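Local coordinates for protein aldose-aldose oxidoreductase (Caulobacter crescentus, PDB 5A04) that probably oxidises one aldose while reducing another, using a tightly held NADP(H) cofactor in a Rossmann-fold domain beside its sugar-binding site, at residues G199-T211 and A326-L339. Sequence-based numbering, arbitrary orientation.
Sequences GEEPVAVNAVEST and AIYRAAREGRTVKL
Val-205 packs against Ile-327 at the apolar centre, where strand 204-210 receives the end of helix 314-333. CG1 of Val-205 reaches CG1 of Ile-327 at 3.6 Å, the side chains meeting at about a right angle; a chi1 of 178° brings that methyl there by turning it opposite the main-chain nitrogen, and the other branch, CG2, lies beside CD1 of Leu-339. The axes of strand 204-210 and helix segment 326-333 come within 6.2 Å, a closeness consistent with the interfacial alanines: CB of Ala-207 rests against CG2 of Ile-327 and the methyls of Ala-330 and Ala-331. After Gly-334, the first residue to leave the helix and one with positive phi, the chain doubles back to pair antiparallel with the strand. Val-205 and Val-337 form a hydrogen-bonded pair, Val-337 N reaching Val-205 O at 2.8 Å. Farther along, beside the helix, one water bridges Ala-207 N to Ala-330 O. At the polar edge, Thr-336 OG1 donates to Asn-206 OD1 at 2.6 Å, while Asn-206 ND2 hydrogen-bonds to Gln-228 OE1. A leucine in place of Asn-206 would probably leave the Thr-336 hydroxyl and Gln-228 without these amide partners. This is structural packing in the C-terminal alpha/beta domain: a helix covers a mixed sheet whose outermost strand within the chain, 337-338, lies at the C-terminus, with strand 224-230 flanking 204-210 across from it.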
loop_
_atom_site.group_PDB
_atom_site.type_symbol
_atom_site.label_atom_id
_atom_site.label_comp_id
_atom_site.label_asym_id
_atom_site.label_seq_id
_atom_site.Cartn_x
_atom_site.Cartn_y
_atom_site.Cartn_z
ATOM N N GLY A 199 6.642 -3.343 -16.170
ATOM C CA GLY A 199 7.462 -3.892 -17.237
ATOM C C GLY A 199 8.933 -3.586 -17.014
ATOM O O GLY A 199 9.734 -3.601 -17.951
ATOM N N GLU A 200 9.289 -3.317 -15.762
ATOM C CA GLU A 200 10.662 -2.954 -15.412
ATOM C C GLU A 200 11.257 -3.853 -14.341
ATOM O O GLU A 200 10.547 -4.635 -13.718
ATOM C CB GLU A 200 10.707 -1.515 -14.923
ATOM C CG GLU A 200 10.248 -0.475 -15.936
ATOM C CD GLU A 200 10.415 0.923 -15.382
ATOM O OE1 GLU A 200 11.571 1.406 -15.324
ATOM O OE2 GLU A 200 9.398 1.528 -14.986
ATOM N N GLU A 201 12.567 -3.718 -14.118
ATOM C CA GLU A 201 13.238 -4.401 -13.013
ATOM C C GLU A 201 13.736 -3.372 -12.009
ATOM O O GLU A 201 14.260 -2.333 -12.403
ATOM C CB GLU A 201 14.410 -5.249 -13.529
ATOM C CG GLU A 201 14.012 -6.217 -14.628
ATOM C CD GLU A 201 13.071 -7.299 -14.134
ATOM O OE1 GLU A 201 13.140 -7.636 -12.930
ATOM O OE2 GLU A 201 12.288 -7.827 -14.949
ATOM N N PRO A 202 13.589 -3.662 -10.707
ATOM C CA PRO A 202 13.899 -2.633 -9.704
ATOM C C PRO A 202 15.391 -2.343 -9.594
ATOM O O PRO A 202 16.216 -3.219 -9.874
ATOM C CB PRO A 202 13.359 -3.225 -8.398
ATOM C CG PRO A 202 13.255 -4.694 -8.645
ATOM C CD PRO A 202 13.045 -4.896 -10.113
ATOM N N VAL A 203 15.724 -1.115 -9.212
ATOM C CA VAL A 203 17.129 -0.757 -9.015
ATOM C C VAL A 203 17.429 -0.461 -7.554
ATOM O O VAL A 203 18.587 -0.275 -7.181
ATOM C CB VAL A 203 17.539 0.454 -9.871
ATOM C CG1 VAL A 203 17.598 0.057 -11.344
ATOM C CG2 VAL A 203 16.597 1.627 -9.640
ATOM N N ALA A 204 16.396 -0.412 -6.719
ATOM C CA ALA A 204 16.618 -0.188 -5.296
ATOM C C ALA A 204 15.477 -0.786 -4.502
ATOM O O ALA A 204 14.334 -0.804 -4.970
ATOM C CB ALA A 204 16.766 1.305 -4.992
ATOM N N VAL A 205 15.800 -1.275 -3.310
ATOM C CA VAL A 205 14.866 -2.024 -2.485
ATOM C C VAL A 205 14.998 -1.624 -1.018
ATOM O O VAL A 205 16.113 -1.598 -0.488
ATOM C CB VAL A 205 15.134 -3.542 -2.596
ATOM C CG1 VAL A 205 14.191 -4.319 -1.683
ATOM C CG2 VAL A 205 15.018 -4.005 -4.046
ATOM N N ASN A 206 13.871 -1.310 -0.380
ATOM C CA ASN A 206 13.764 -1.198 1.085
ATOM C C ASN A 206 12.882 -2.307 1.605
ATOM O O ASN A 206 12.004 -2.777 0.882
ATOM C CB ASN A 206 13.123 0.130 1.534
ATOM C CG ASN A 206 14.081 1.288 1.560
ATOM O OD1 ASN A 206 15.296 1.116 1.690
ATOM N ND2 ASN A 206 13.530 2.499 1.465
ATOM N N ALA A 207 13.049 -2.676 2.868
ATOM C CA ALA A 207 12.129 -3.627 3.482
ATOM C C ALA A 207 12.107 -3.504 4.996
ATOM O O ALA A 207 13.098 -3.123 5.618
ATOM C CB ALA A 207 12.490 -5.063 3.078
ATOM N N VAL A 208 10.955 -3.843 5.570
ATOM C CA VAL A 208 10.778 -3.951 7.013
ATOM C C VAL A 208 10.151 -5.312 7.312
ATOM O O VAL A 208 9.170 -5.699 6.664
ATOM C CB VAL A 208 9.883 -2.809 7.574
ATOM C CG1 VAL A 208 10.578 -1.468 7.435
ATOM C CG2 VAL A 208 8.567 -2.761 6.868
ATOM N N GLU A 209 10.718 -6.045 8.268
ATOM C CA GLU A 209 10.148 -7.316 8.694
ATOM C C GLU A 209 9.483 -7.184 10.052
ATOM O O GLU A 209 9.953 -6.445 10.917
ATOM C CB GLU A 209 11.222 -8.413 8.746
ATOM C CG GLU A 209 10.633 -9.801 8.990
ATOM C CD GLU A 209 11.548 -10.725 9.768
ATOM O OE1 GLU A 209 12.781 -10.733 9.492
ATOM O OE2 GLU A 209 11.017 -11.452 10.649
ATOM N N SER A 210 8.368 -7.884 10.234
ATOM C CA SER A 210 7.731 -7.928 11.541
ATOM C C SER A 210 7.184 -9.318 11.798
ATOM O O SER A 210 6.215 -9.751 11.167
ATOM C CB SER A 210 6.622 -6.886 11.640
ATOM O OG SER A 210 6.086 -6.849 12.957
ATOM N N THR A 211 7.816 -10.017 12.733
ATOM C CA THR A 211 7.422 -11.379 13.044
ATOM C C THR A 211 7.424 -11.586 14.550
ATOM O O THR A 211 8.426 -11.303 15.221
ATOM C CB THR A 211 8.373 -12.405 12.379
ATOM O OG1 THR A 211 8.396 -12.196 10.962
ATOM C CG2 THR A 211 7.917 -13.836 12.662
ATOM N N ALA A 326 17.418 -9.528 -2.256
ATOM C CA ALA A 326 17.668 -8.129 -1.881
ATOM C C ALA A 326 16.685 -7.632 -0.822
ATOM O O ALA A 326 17.059 -6.836 0.044
ATOM C CB ALA A 326 17.626 -7.226 -3.107
ATOM N N ILE A 327 15.427 -8.067 -0.910
ATOM C CA ILE A 327 14.419 -7.712 0.098
ATOM C C ILE A 327 14.833 -8.257 1.471
ATOM O O ILE A 327 14.808 -7.536 2.470
ATOM C CB ILE A 327 13.011 -8.241 -0.285
ATOM C CG1 ILE A 327 12.514 -7.523 -1.544
ATOM C CG2 ILE A 327 12.017 -8.069 0.895
ATOM C CD1 ILE A 327 11.388 -8.285 -2.288
ATOM N N TYR A 328 15.228 -9.524 1.524
ATOM C CA TYR A 328 15.643 -10.101 2.789
ATOM C C TYR A 328 16.871 -9.351 3.333
ATOM O O TYR A 328 16.962 -9.079 4.533
ATOM C CB TYR A 328 15.934 -11.590 2.617
ATOM C CG TYR A 328 14.709 -12.486 2.596
ATOM C CD1 TYR A 328 13.685 -12.332 3.525
ATOM C CD2 TYR A 328 14.613 -13.525 1.682
ATOM C CE1 TYR A 328 12.572 -13.182 3.519
ATOM C CE2 TYR A 328 13.519 -14.367 1.661
ATOM C CZ TYR A 328 12.505 -14.200 2.586
ATOM O OH TYR A 328 11.434 -15.065 2.566
ATOM N N ARG A 329 17.785 -8.983 2.444
ATOM C CA ARG A 329 18.996 -8.283 2.871
ATOM C C ARG A 329 18.668 -6.876 3.365
ATOM O O ARG A 329 19.217 -6.425 4.374
ATOM C CB ARG A 329 20.018 -8.214 1.741
ATOM C CG ARG A 329 21.301 -7.472 2.120
ATOM C CD ARG A 329 22.374 -7.678 1.058
ATOM N NE ARG A 329 22.567 -9.105 0.780
ATOM C CZ ARG A 329 23.437 -9.899 1.410
ATOM N NH1 ARG A 329 24.222 -9.411 2.360
ATOM N NH2 ARG A 329 23.528 -11.184 1.081
ATOM N N ALA A 330 17.752 -6.200 2.674
ATOM C CA ALA A 330 17.376 -4.840 3.055
ATOM C C ALA A 330 16.755 -4.804 4.438
ATOM O O ALA A 330 17.008 -3.875 5.201
ATOM C CB ALA A 330 16.410 -4.232 2.022
ATOM N N ALA A 331 15.946 -5.811 4.759
ATOM C CA ALA A 331 15.323 -5.887 6.085
ATOM C C ALA A 331 16.347 -6.261 7.154
ATOM O O ALA A 331 16.310 -5.752 8.276
ATOM C CB ALA A 331 14.174 -6.890 6.080
ATOM N N ARG A 332 17.249 -7.164 6.799
ATOM C CA ARG A 332 18.267 -7.622 7.737
ATOM C C ARG A 332 19.249 -6.500 8.075
ATOM O O ARG A 332 19.657 -6.327 9.245
ATOM C CB ARG A 332 19.006 -8.842 7.142
ATOM C CG ARG A 332 20.124 -9.380 7.998
ATOM C CD ARG A 332 20.605 -10.741 7.473
ATOM N NE ARG A 332 21.080 -10.707 6.081
ATOM C CZ ARG A 332 20.481 -11.328 5.060
ATOM N NH1 ARG A 332 19.361 -12.025 5.248
ATOM N NH2 ARG A 332 20.998 -11.257 3.837
ATOM N N GLU A 333 19.629 -5.735 7.055
ATOM C CA GLU A 333 20.652 -4.694 7.216
ATOM C C GLU A 333 20.094 -3.300 7.514
ATOM O O GLU A 333 20.846 -2.387 7.869
ATOM C CB GLU A 333 21.539 -4.641 5.960
ATOM C CG GLU A 333 22.340 -5.943 5.765
ATOM C CD GLU A 333 23.385 -5.893 4.663
ATOM O OE1 GLU A 333 23.613 -4.825 4.072
ATOM O OE2 GLU A 333 23.986 -6.949 4.392
ATOM N N GLY A 334 18.785 -3.133 7.374
ATOM C CA GLY A 334 18.158 -1.835 7.571
ATOM C C GLY A 334 18.713 -0.742 6.673
ATOM O O GLY A 334 19.014 0.374 7.125
ATOM N N ARG A 335 18.858 -1.055 5.393
ATOM C CA ARG A 335 19.353 -0.076 4.437
ATOM C C ARG A 335 18.790 -0.355 3.057
ATOM O O ARG A 335 18.276 -1.443 2.790
ATOM C CB ARG A 335 20.883 -0.071 4.397
ATOM C CG ARG A 335 21.459 -1.309 3.794
ATOM C CD ARG A 335 22.985 -1.256 3.617
ATOM N NE ARG A 335 23.436 -2.528 3.046
ATOM C CZ ARG A 335 23.498 -2.794 1.738
ATOM N NH1 ARG A 335 23.168 -1.868 0.838
ATOM N NH2 ARG A 335 23.905 -3.990 1.325
ATOM N N THR A 336 18.856 0.644 2.188
ATOM C CA THR A 336 18.390 0.482 0.818
ATOM C C THR A 336 19.410 -0.378 0.082
ATOM O O THR A 336 20.610 -0.086 0.106
ATOM C CB THR A 336 18.204 1.848 0.130
ATOM O OG1 THR A 336 17.317 2.644 0.921
ATOM C CG2 THR A 336 17.608 1.684 -1.271
ATOM N N VAL A 337 18.945 -1.454 -0.543
ATOM C CA VAL A 337 19.825 -2.309 -1.321
ATOM C C VAL A 337 19.713 -1.966 -2.794
ATOM O O VAL A 337 18.608 -1.909 -3.351
ATOM C CB VAL A 337 19.504 -3.800 -1.103
ATOM C CG1 VAL A 337 20.319 -4.673 -2.061
ATOM C CG2 VAL A 337 19.763 -4.177 0.357
ATOM N N LYS A 338 20.862 -1.721 -3.424
ATOM C CA LYS A 338 20.885 -1.363 -4.839
ATOM C C LYS A 338 21.020 -2.595 -5.723
ATOM O O LYS A 338 21.762 -3.521 -5.401
ATOM C CB LYS A 338 22.034 -0.391 -5.123
ATOM C CG LYS A 338 21.845 0.989 -4.509
ATOM C CD LYS A 338 22.906 1.951 -5.025
ATOM C CE LYS A 338 22.758 3.344 -4.427
ATOM N NZ LYS A 338 23.806 4.268 -4.948
ATOM N N LEU A 339 20.296 -2.592 -6.839
ATOM C CA LEU A 339 20.322 -3.686 -7.804
ATOM C C LEU A 339 20.648 -3.176 -9.198
ATOM O O LEU A 339 20.489 -1.989 -9.486
ATOM C CB LEU A 339 18.976 -4.405 -7.845
ATOM C CG LEU A 339 18.598 -5.205 -6.609
ATOM C CD1 LEU A 339 17.208 -5.759 -6.789
ATOM C CD2 LEU A 339 19.607 -6.326 -6.418
ATOM O OXT LEU A 339 21.043 -3.949 -10.071
HETATM O O HOH W 1 15.382 -1.512 4.292
HETATM O O HOH W 2 13.316 -5.301 9.388
#